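Long-range contact in probable mRNA-capping enzyme (Acanthamoeba polyphaga mimivirus, PDB 3BGY), which removes the terminal phosphate from 5'-triphosphate RNA ends through this N-terminal tunnel-type triphosphatase domain, the first step of mRNA capping: residues 12-26 and 133-146. Numbering follows the deposited sequence. Where two conformers were deposited one is given.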
loop_
_atom_site.group_PDB
_atom_site.type_symbol
_atom_site.label_atom_id
_atom_site.label_comp_id
_atom_site.label_asym_id
_atom_site.label_seq_id
_atom_site.Cartn_x
_atom_site.Cartn_y
_atom_site.Cartn_z
ATOM N N ILE A 12 -29.107 3.381 -4.821
ATOM C CA ILE A 12 -28.214 2.746 -3.803
ATOM C C ILE A 12 -27.032 3.674 -3.486
ATOM O O ILE A 12 -26.166 3.907 -4.336
ATOM C CB ILE A 12 -27.668 1.352 -4.292
ATOM C CG1 ILE A 12 -28.819 0.464 -4.791
ATOM C CG2 ILE A 12 -26.922 0.631 -3.143
ATOM C CD1 ILE A 12 -28.383 -0.780 -5.567
ATOM N N THR A 13 -27.033 4.235 -2.278
ATOM C CA THR A 13 -25.952 5.113 -1.828
ATOM C C THR A 13 -25.133 4.363 -0.789
ATOM O O THR A 13 -25.671 3.583 -0.005
ATOM C CB THR A 13 -26.462 6.454 -1.198
ATOM O OG1 THR A 13 -27.337 6.183 -0.096
ATOM C CG2 THR A 13 -27.180 7.309 -2.230
ATOM N N ILE A 14 -23.830 4.606 -0.795
ATOM C CA ILE A 14 -22.894 3.975 0.133
ATOM C C ILE A 14 -22.680 4.817 1.375
ATOM O O ILE A 14 -22.679 4.292 2.488
ATOM C CB ILE A 14 -21.503 3.707 -0.547
ATOM C CG1 ILE A 14 -21.668 2.678 -1.661
ATOM C CG2 ILE A 14 -20.454 3.167 0.470
ATOM C CD1 ILE A 14 -20.408 2.443 -2.467
ATOM N N PHE A 15 -22.543 6.124 1.182
ATOM C CA PHE A 15 -22.244 7.035 2.283
ATOM C C PHE A 15 -23.450 7.697 2.912
ATOM O O PHE A 15 -24.376 8.116 2.218
ATOM C CB PHE A 15 -21.291 8.158 1.817
ATOM C CG PHE A 15 -20.056 7.664 1.107
ATOM C CD1 PHE A 15 -19.260 6.651 1.672
ATOM C CD2 PHE A 15 -19.687 8.204 -0.141
ATOM C CE1 PHE A 15 -18.114 6.176 0.996
ATOM C CE2 PHE A 15 -18.541 7.739 -0.816
ATOM C CZ PHE A 15 -17.763 6.726 -0.237
ATOM N N SER A 16 -23.385 7.846 4.234
ATOM C CA SER A 16 -24.415 8.571 4.979
ATOM C C SER A 16 -24.103 10.052 4.718
ATOM O O SER A 16 -23.016 10.385 4.210
ATOM C CB SER A 16 -24.270 8.304 6.475
ATOM O OG SER A 16 -23.027 8.789 6.942
ATOM N N GLU A 17 -24.996 10.954 5.121
ATOM C CA GLU A 17 -24.756 12.378 4.914
ATOM C C GLU A 17 -23.477 12.852 5.622
ATOM O O GLU A 17 -22.665 13.577 5.019
ATOM C CB GLU A 17 -25.969 13.206 5.373
ATOM C CG GLU A 17 -25.768 14.714 5.180
ATOM C CD GLU A 17 -26.932 15.543 5.673
ATOM O OE1 GLU A 17 -27.836 14.994 6.338
ATOM O OE2 GLU A 17 -26.945 16.750 5.370
ATOM N N ASN A 18 -23.244 12.378 6.850
ATOM C CA ASN A 18 -22.052 12.793 7.561
ATOM C C ASN A 18 -20.780 12.224 6.938
ATOM O O ASN A 18 -19.779 12.928 6.873
ATOM C CB ASN A 18 -22.097 12.438 9.040
ATOM C CG ASN A 18 -20.968 13.103 9.815
ATOM O OD1 ASN A 18 -20.768 14.323 9.718
ATOM N ND2 ASN A 18 -20.192 12.307 10.539
ATOM N N GLU A 19 -20.823 10.959 6.520
ATOM C CA GLU A 19 -19.658 10.325 5.875
ATOM C C GLU A 19 -19.348 11.056 4.589
ATOM O O GLU A 19 -18.195 11.390 4.332
ATOM C CB GLU A 19 -19.950 8.874 5.569
ATOM C CG GLU A 19 -19.883 7.973 6.800
ATOM C CD GLU A 19 -20.580 6.643 6.612
ATOM O OE1 GLU A 19 -21.222 6.392 5.567
ATOM O OE2 GLU A 19 -20.465 5.825 7.547
ATOM N N TYR A 20 -20.389 11.359 3.815
ATOM C CA TYR A 20 -20.237 12.123 2.555
ATOM C C TYR A 20 -19.483 13.443 2.814
ATOM O O TYR A 20 -18.487 13.749 2.160
ATOM C CB TYR A 20 -21.631 12.415 1.965
ATOM C CG TYR A 20 -21.666 13.112 0.609
ATOM C CD1 TYR A 20 -21.482 14.514 0.500
ATOM C CD2 TYR A 20 -22.001 12.391 -0.553
ATOM C CE1 TYR A 20 -21.645 15.183 -0.749
ATOM C CE2 TYR A 20 -22.172 13.031 -1.778
ATOM C CZ TYR A 20 -21.990 14.442 -1.861
ATOM O OH TYR A 20 -22.159 15.071 -3.052
ATOM N N ASN A 21 -19.962 14.240 3.768
ATOM C CA ASN A 21 -19.313 15.528 4.060
ATOM C C ASN A 21 -17.869 15.428 4.574
ATOM O O ASN A 21 -17.003 16.223 4.194
ATOM C CB ASN A 21 -20.202 16.336 5.024
ATOM C CG ASN A 21 -21.495 16.773 4.357
ATOM O OD1 ASN A 21 -21.555 16.876 3.129
ATOM N ND2 ASN A 21 -22.527 17.071 5.155
ATOM N N GLU A 22 -17.607 14.398 5.367
ATOM C CA GLU A 22 -16.265 14.185 5.901
ATOM C C GLU A 22 -15.312 13.727 4.790
ATOM O O GLU A 22 -14.185 14.185 4.745
ATOM C CB GLU A 22 -16.298 13.167 7.038
ATOM C CG GLU A 22 -16.843 13.754 8.331
ATOM C CD GLU A 22 -16.716 12.826 9.541
ATOM O OE1 GLU A 22 -15.981 11.807 9.463
ATOM O OE2 GLU A 22 -17.343 13.141 10.588
ATOM N N ILE A 23 -15.806 12.884 3.880
ATOM C CA ILE A 23 -15.000 12.378 2.747
ATOM C C ILE A 23 -14.706 13.521 1.772
ATOM O O ILE A 23 -13.615 13.593 1.214
ATOM C CB ILE A 23 -15.686 11.174 2.063
ATOM C CG1 ILE A 23 -15.671 10.015 3.043
ATOM C CG2 ILE A 23 -14.923 10.701 0.787
ATOM C CD1 ILE A 23 -16.648 8.901 2.743
ATOM N N VAL A 24 -15.673 14.414 1.550
ATOM C CA VAL A 24 -15.423 15.593 0.676
ATOM C C VAL A 24 -14.253 16.430 1.232
ATOM O O VAL A 24 -13.369 16.835 0.482
ATOM C CB VAL A 24 -16.755 16.420 0.487
ATOM C CG1 VAL A 24 -16.502 17.810 -0.133
ATOM C CG2 VAL A 24 -17.678 15.635 -0.383
ATOM N N GLU A 25 -14.190 16.619 2.547
ATOM C CA GLU A 25 -13.091 17.359 3.162
ATOM C C GLU A 25 -11.771 16.607 2.991
ATOM O O GLU A 25 -10.759 17.228 2.668
ATOM C CB GLU A 25 -13.354 17.615 4.657
ATOM C CG GLU A 25 -14.639 18.405 4.892
ATOM C CD GLU A 25 -14.824 18.849 6.332
ATOM O OE1 GLU A 25 -14.871 17.975 7.232
ATOM O OE2 GLU A 25 -14.937 20.077 6.547
ATOM N N MET A 26 -11.816 15.270 3.132
ATOM C CA MET A 26 -10.616 14.429 2.966
ATOM C C MET A 26 -10.117 14.511 1.544
ATOM O O MET A 26 -8.909 14.539 1.308
ATOM C CB MET A 26 -10.890 12.967 3.320
ATOM C CG MET A 26 -11.092 12.723 4.777
ATOM S SD MET A 26 -11.659 11.026 5.047
ATOM C CE MET A 26 -10.153 10.122 4.692
ATOM N N LYS A 133 -6.173 10.535 8.433
ATOM C CA LYS A 133 -7.546 10.376 8.890
ATOM C C LYS A 133 -8.009 9.034 8.313
ATOM O O LYS A 133 -7.674 8.674 7.188
ATOM C CB LYS A 133 -8.438 11.526 8.396
ATOM C CG LYS A 133 -9.891 11.461 8.881
ATOM C CD LYS A 133 -10.607 12.805 8.745
ATOM C CE LYS A 133 -12.116 12.671 8.995
ATOM N NZ LYS A 133 -12.468 12.158 10.350
ATOM N N LEU A 134 -8.716 8.268 9.125
ATOM C CA LEU A 134 -9.223 6.978 8.711
ATOM C C LEU A 134 -10.643 6.859 9.211
ATOM O O LEU A 134 -10.883 7.020 10.413
ATOM C CB LEU A 134 -8.378 5.847 9.330
ATOM C CG LEU A 134 -8.505 4.397 8.829
ATOM C CD1 LEU A 134 -7.171 3.704 9.012
ATOM C CD2 LEU A 134 -9.585 3.615 9.538
ATOM N N ILE A 135 -11.582 6.619 8.302
ATOM C CA ILE A 135 -12.971 6.429 8.718
ATOM C C ILE A 135 -13.555 5.121 8.209
ATOM O O ILE A 135 -13.219 4.643 7.118
ATOM C CB ILE A 135 -13.920 7.615 8.349
ATOM C CG1 ILE A 135 -13.917 7.893 6.848
ATOM C CG2 ILE A 135 -13.567 8.875 9.161
ATOM C CD1 ILE A 135 -15.066 8.761 6.419
ATOM N N GLY A 136 -14.386 4.517 9.051
ATOM C CA GLY A 136 -15.061 3.283 8.702
ATOM C C GLY A 136 -16.398 3.745 8.147
ATOM O O GLY A 136 -16.813 4.885 8.377
ATOM N N ILE A 137 -17.020 2.909 7.333
ATOM C CA ILE A 137 -18.293 3.261 6.712
ATOM C C ILE A 137 -19.372 2.379 7.306
ATOM O O ILE A 137 -19.197 1.167 7.383
ATOM C CB ILE A 137 -18.202 3.076 5.166
ATOM C CG1 ILE A 137 -17.136 4.028 4.588
ATOM C CG2 ILE A 137 -19.565 3.240 4.482
ATOM C CD1 ILE A 137 -17.391 5.522 4.833
ATOM N N ASP A 138 -20.491 2.985 7.701
ATOM C CA ASP A 138 -21.602 2.222 8.277
ATOM C C ASP A 138 -22.218 1.267 7.246
ATOM O O ASP A 138 -22.576 1.670 6.129
ATOM C CB ASP A 138 -22.703 3.152 8.824
ATOM C CG ASP A 138 -22.225 4.070 9.948
ATOM O OD1 ASP A 138 -21.211 3.783 10.622
ATOM O OD2 ASP A 138 -22.896 5.105 10.161
ATOM N N ASN A 139 -22.301 -0.011 7.633
ATOM C CA ASN A 139 -22.890 -1.095 6.836
ATOM C C ASN A 139 -22.232 -1.545 5.513
ATOM O O ASN A 139 -22.817 -2.329 4.754
ATOM C CB ASN A 139 -24.410 -0.864 6.650
ATOM C CG ASN A 139 -25.143 -0.671 7.980
ATOM O OD1 ASN A 139 -25.765 0.369 8.218
ATOM N ND2 ASN A 139 -25.036 -1.655 8.862
ATOM N N TRP A 140 -21.055 -1.001 5.203
ATOM C CA TRP A 140 -20.304 -1.394 4.000
ATOM C C TRP A 140 -18.915 -1.747 4.494
ATOM O O TRP A 140 -18.317 -1.013 5.280
ATOM C CB TRP A 140 -20.235 -0.274 2.962
ATOM C CG TRP A 140 -21.569 0.064 2.391
ATOM C CD1 TRP A 140 -22.493 0.907 2.939
ATOM C CD2 TRP A 140 -22.132 -0.413 1.172
ATOM N NE1 TRP A 140 -23.590 0.996 2.140
ATOM C CE2 TRP A 140 -23.408 0.200 1.040
ATOM C CE3 TRP A 140 -21.687 -1.288 0.163
ATOM C CZ2 TRP A 140 -24.253 -0.034 -0.063
ATOM C CZ3 TRP A 140 -22.529 -1.529 -0.952
ATOM C CH2 TRP A 140 -23.802 -0.894 -1.050
ATOM N N ALA A 141 -18.392 -2.865 4.015
ATOM C CA ALA A 141 -17.090 -3.359 4.461
ATOM C C ALA A 141 -15.876 -2.666 3.815
ATOM O O ALA A 141 -15.078 -3.292 3.094
ATOM C CB ALA A 141 -17.033 -4.881 4.261
ATOM N N ILE A 142 -15.768 -1.360 4.064
ATOM C CA ILE A 142 -14.651 -0.544 3.563
ATOM C C ILE A 142 -14.222 0.501 4.534
ATOM O O ILE A 142 -14.981 0.871 5.449
ATOM C CB ILE A 142 -14.996 0.269 2.262
ATOM C CG1 ILE A 142 -16.342 0.992 2.371
ATOM C CG2 ILE A 142 -14.916 -0.595 1.072
ATOM C CD1 ILE A 142 -16.607 2.005 1.280
ATOM N N THR A 143 -12.968 0.924 4.392
ATOM C CA THR A 143 -12.448 2.024 5.178
ATOM C C THR A 143 -11.909 3.039 4.189
ATOM O O THR A 143 -11.515 2.666 3.092
ATOM C CB THR A 143 -11.370 1.654 6.213
ATOM O OG1 THR A 143 -10.230 1.061 5.582
ATOM C CG2 THR A 143 -11.925 0.709 7.260
ATOM N N ILE A 144 -11.992 4.322 4.529
ATOM C CA ILE A 144 -11.469 5.366 3.642
ATOM C C ILE A 144 -10.285 5.918 4.441
ATOM O O ILE A 144 -10.434 6.284 5.605
ATOM C CB ILE A 144 -12.483 6.527 3.424
ATOM C CG1 ILE A 144 -13.916 6.040 3.159
ATOM C CG2 ILE A 144 -11.995 7.449 2.336
ATOM C CD1 ILE A 144 -14.184 5.414 1.836
ATOM N N LYS A 145 -9.120 6.040 3.813
ATOM C CA LYS A 145 -7.941 6.493 4.532
ATOM C C LYS A 145 -7.146 7.494 3.743
ATOM O O LYS A 145 -7.026 7.367 2.523
ATOM C CB LYS A 145 -7.026 5.276 4.812
ATOM C CG LYS A 145 -5.754 5.490 5.667
ATOM C CD LYS A 145 -4.844 4.256 5.587
ATOM C CE LYS A 145 -3.672 4.317 6.569
ATOM N NZ LYS A 145 -2.703 3.193 6.366
ATOM N N SER A 146 -6.682 8.513 4.446
ATOM C CA SER A 146 -5.809 9.492 3.847
ATOM C C SER A 146 -4.574 9.350 4.709
ATOM O O SER A 146 -4.693 9.131 5.926
ATOM C CB SER A 146 -6.373 10.905 3.964
ATOM O OG SER A 146 -5.639 11.806 3.148
HETATM O O HOH W 1 -26.027 2.451 3.187
HETATM O O HOH W 2 -22.466 8.133 9.613
HETATM O O HOH W 3 -18.876 6.213 9.595
HETATM O O HOH W 4 -14.901 10.751 11.760
#
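E19 has CG anti to its carbonyl carbon (chi1 -76°) and an extended chain beyond it, which carries the carboxylate down from the first helical turn to the backbone of D138. The D138 N-H meets E19 OE2 on the syn side at 2.8 Å and nearly straight (171°). E19 OE1 accepts from S16 N, which comes from above the carboxylate plane, while E19 N donates to S16 OG; these reciprocal bonds make a capping box, so one side chain both closes the helix start and holds the type II turn I137-W140. The D138 carboxylate also lies close, its OD2 3.6 Å from E19 OE2, a repulsion probably offset by the N-H groups and waters that donate to the two carboxylates. One water donates to E19 OE2 and G136 O, and a second bridges S16 OG and D138 OD2.

Beside this polar site, I14 lies over one face of the W140 indole: CG2 sits 3.9 Å from the five-membered-ring centroid and almost on its normal, a CH-pi contact, and I12 CG2 reaches the ring edge. Further in, F15 CD1 packs 3.8 Å from I137 CD1, and I23 CD1 lies above one face of the F15 ring, offset toward its rim. I23 CG1 also meets I135 CD1 at 3.7 Å. M26, bent at its last torsion, turns CE over the strand pair, 4.0 Å from I144 CG2. At the margin, E22 OE1 and K133 NZ form a long salt bridge of 3.6 Å; a water donates to E22 OE1 and accepts weakly from K133 NZ.

Helix 17-26 thus covers a beta hairpin of the triphosphatase barrel, running at 28° to strand 142-146 with a closest axis approach of 10.0 Å. Strand 36-42 flanks strand 142-152 and adds F38 and V40 against I144, while helix 221-235 brings L228 to I14 and F232 to W140 and I142.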